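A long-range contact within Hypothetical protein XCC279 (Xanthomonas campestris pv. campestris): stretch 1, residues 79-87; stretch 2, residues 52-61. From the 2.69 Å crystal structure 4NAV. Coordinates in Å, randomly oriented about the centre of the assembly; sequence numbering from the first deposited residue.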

# COMPACT_ATOMS: atom_id res chain seq x y z
N LYS A 79 21.09 -2.72 6.79
CA LYS A 79 21.26 -1.54 5.92
C LYS A 79 20.43 -0.34 6.41
O LYS A 79 20.91 0.81 6.39
CB LYS A 79 20.96 -1.90 4.45
CG LYS A 79 22.06 -2.74 3.80
N ARG A 80 19.23 -0.61 6.92
CA ARG A 80 18.37 0.42 7.47
C ARG A 80 18.96 1.06 8.72
O ARG A 80 18.90 2.29 8.90
CB ARG A 80 16.99 -0.17 7.80
CG ARG A 80 15.94 0.82 8.30
CD ARG A 80 15.74 1.99 7.35
NE ARG A 80 14.76 2.95 7.88
CZ ARG A 80 14.46 4.13 7.33
NH1 ARG A 80 15.07 4.54 6.22
NH2 ARG A 80 13.54 4.90 7.89
N GLY A 81 19.48 0.23 9.62
CA GLY A 81 20.16 0.72 10.81
C GLY A 81 21.35 1.61 10.46
O GLY A 81 21.55 2.64 11.12
N GLN A 82 22.13 1.22 9.46
CA GLN A 82 23.29 2.02 9.04
C GLN A 82 22.81 3.38 8.54
O GLN A 82 23.32 4.40 8.99
CB GLN A 82 24.18 1.32 8.02
N ASP A 83 21.79 3.41 7.69
CA ASP A 83 21.29 4.68 7.14
C ASP A 83 20.86 5.68 8.20
O ASP A 83 20.91 6.88 7.97
CB ASP A 83 20.12 4.43 6.18
CG ASP A 83 20.51 3.56 5.00
OD1 ASP A 83 21.71 3.28 4.86
OD2 ASP A 83 19.61 3.15 4.23
N LEU A 84 20.39 5.19 9.34
CA LEU A 84 19.91 6.06 10.41
C LEU A 84 20.91 6.20 11.58
O LEU A 84 20.67 7.01 12.49
CB LEU A 84 18.55 5.57 10.94
CG LEU A 84 17.42 5.43 9.91
CD1 LEU A 84 16.24 4.67 10.49
CD2 LEU A 84 16.98 6.79 9.38
N GLY A 85 21.97 5.39 11.56
CA GLY A 85 22.97 5.38 12.64
C GLY A 85 22.46 4.75 13.93
O GLY A 85 22.58 5.35 15.00
N LEU A 86 21.89 3.55 13.83
CA LEU A 86 21.39 2.82 15.00
C LEU A 86 22.00 1.42 15.11
O LEU A 86 22.39 0.82 14.11
CB LEU A 86 19.87 2.65 14.96
CG LEU A 86 18.82 3.69 14.56
CD1 LEU A 86 19.28 5.07 14.11
CD2 LEU A 86 17.97 3.08 13.49
N HIS A 87 22.07 0.90 16.33
CA HIS A 87 22.49 -0.48 16.57
C HIS A 87 21.46 -1.43 16.03
O HIS A 87 20.27 -1.14 16.11
CB HIS A 87 22.51 -0.82 18.06
CG HIS A 87 23.54 -1.82 18.46
ND1 HIS A 87 23.30 -3.18 18.45
CD2 HIS A 87 24.81 -1.67 18.92
CE1 HIS A 87 24.37 -3.82 18.86
NE2 HIS A 87 25.31 -2.93 19.15
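Stretch 2 (52-61) DGQGLKQLEH

Two helices of one chain can pack without a single hydrogen bond between them, provided that one offers a bulky apolar side chain and the other a place to receive it. The contact in XCC279 illustrates the principle. Stretch 2 is helical throughout, Asp52 to His61, within a helix that begins earlier in the chain, each turn held by backbone bonds such as Lys57 N to Gly53 O at 3.1 Å. Its axis passes 10.7 Å from that of helix 79-84 at closest approach, with a crossing angle of -59°; the N-to-C directions are 59° apart, closer to parallel than to antiparallel, so the two run obliquely rather than side by side.

Leu84, which has the most surface covered, is the main residue of the contact. Its CA is 6.1 Å from the CA of Lys57, its CA-to-CB bond points toward stretch 2, and the side chain takes the m,t rotamer. There Leu84 CD1 meets Leu56 CD1 at 4.1 Å, while Leu84 CD2 approaches Gly53 CA at 3.9 Å and Lys57 CE at 3.6 Å. Gly53 makes room: an ideal CB on it would clash with Arg80 NH2 and sit tightly against Leu84 CD2. Its bare CA instead lets Arg80 NH2 come within 3.5 Å.

Lys57 starts sideways, but its extended chain reaches back over Leu84, an apolar use of the methylenes of a charged residue; Lys57 CE also lies 4.0 Å from Asp83 O.

Beyond Leu84 the first helix ends in a Schellman motif. Gly85 takes a positive phi of 72°, and Leu86 N bonds back to Gly81 O at 2.9 Å. The contact continues past this turn: Gly85 O lies 3.9 Å from Glu60 CG, and Leu86 CD2 comes within 4.4 Å of Leu56 CD1. Leu56 thus touches a leucine from the last helical turn and another from the loop that follows.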

# COMPACT_ATOMS: atom_id res chain seq x y z
N ASP A 52 9.04 7.58 10.59
CA ASP A 52 9.68 6.72 11.57
C ASP A 52 11.19 7.00 11.61
O ASP A 52 11.77 7.19 12.67
CB ASP A 52 9.34 5.24 11.31
CG ASP A 52 7.86 4.90 11.60
OD1 ASP A 52 7.18 5.63 12.35
OD2 ASP A 52 7.37 3.87 11.08
N GLY A 53 11.82 7.09 10.44
CA GLY A 53 13.26 7.40 10.35
C GLY A 53 13.65 8.71 11.01
O GLY A 53 14.61 8.77 11.79
N GLN A 54 12.91 9.76 10.69
CA GLN A 54 13.13 11.02 11.32
C GLN A 54 12.99 10.87 12.85
O GLN A 54 13.83 11.37 13.59
CB GLN A 54 12.17 12.08 10.79
CG GLN A 54 12.48 13.51 11.23
CD GLN A 54 13.91 13.91 10.89
OE1 GLN A 54 14.29 13.95 9.73
NE2 GLN A 54 14.69 14.26 11.90
N GLY A 55 11.97 10.15 13.32
CA GLY A 55 11.82 9.95 14.77
C GLY A 55 13.01 9.24 15.43
O GLY A 55 13.45 9.61 16.51
N LEU A 56 13.55 8.23 14.75
CA LEU A 56 14.60 7.44 15.34
C LEU A 56 15.91 8.20 15.49
O LEU A 56 16.58 8.10 16.51
CB LEU A 56 14.77 6.16 14.53
CG LEU A 56 13.54 5.24 14.63
CD1 LEU A 56 13.67 4.13 13.61
CD2 LEU A 56 13.36 4.65 16.01
N LYS A 57 16.27 8.95 14.46
CA LYS A 57 17.41 9.84 14.51
C LYS A 57 17.30 10.82 15.68
O LYS A 57 18.28 11.11 16.36
CB LYS A 57 17.51 10.63 13.21
CG LYS A 57 18.15 9.86 12.08
CD LYS A 57 18.14 10.67 10.80
CE LYS A 57 18.83 9.89 9.68
NZ LYS A 57 18.71 10.51 8.33
N GLN A 58 16.09 11.29 15.95
CA GLN A 58 15.89 12.30 16.96
C GLN A 58 16.10 11.75 18.33
O GLN A 58 16.66 12.43 19.21
CB GLN A 58 14.53 12.86 16.84
CG GLN A 58 14.29 13.38 15.45
CD GLN A 58 14.62 14.80 15.33
OE1 GLN A 58 15.70 15.18 14.84
NE2 GLN A 58 13.70 15.64 15.81
N LEU A 59 15.66 10.50 18.52
CA LEU A 59 16.01 9.76 19.73
C LEU A 59 17.52 9.65 19.86
O LEU A 59 18.08 9.96 20.91
CB LEU A 59 15.41 8.37 19.71
CG LEU A 59 13.92 8.24 19.97
CD1 LEU A 59 13.56 6.78 20.05
CD2 LEU A 59 13.46 8.94 21.25
N GLU A 60 18.20 9.26 18.79
CA GLU A 60 19.64 9.14 18.89
C GLU A 60 20.22 10.54 19.23
O GLU A 60 21.02 10.68 20.14
CB GLU A 60 20.25 8.51 17.64
CG GLU A 60 21.60 7.81 17.88
CD GLU A 60 21.52 6.46 18.62
OE1 GLU A 60 20.55 5.70 18.40
OE2 GLU A 60 22.45 6.17 19.42
N HIS A 61 19.78 11.56 18.51
CA HIS A 61 20.23 12.93 18.69
C HIS A 61 19.98 13.45 20.10
O HIS A 61 20.73 14.31 20.59
CB HIS A 61 19.53 13.82 17.67
CG HIS A 61 20.19 15.13 17.42
ND1 HIS A 61 19.84 16.27 18.10
CD2 HIS A 61 21.16 15.47 16.55
CE1 HIS A 61 20.59 17.27 17.66
NE2 HIS A 61 21.39 16.81 16.72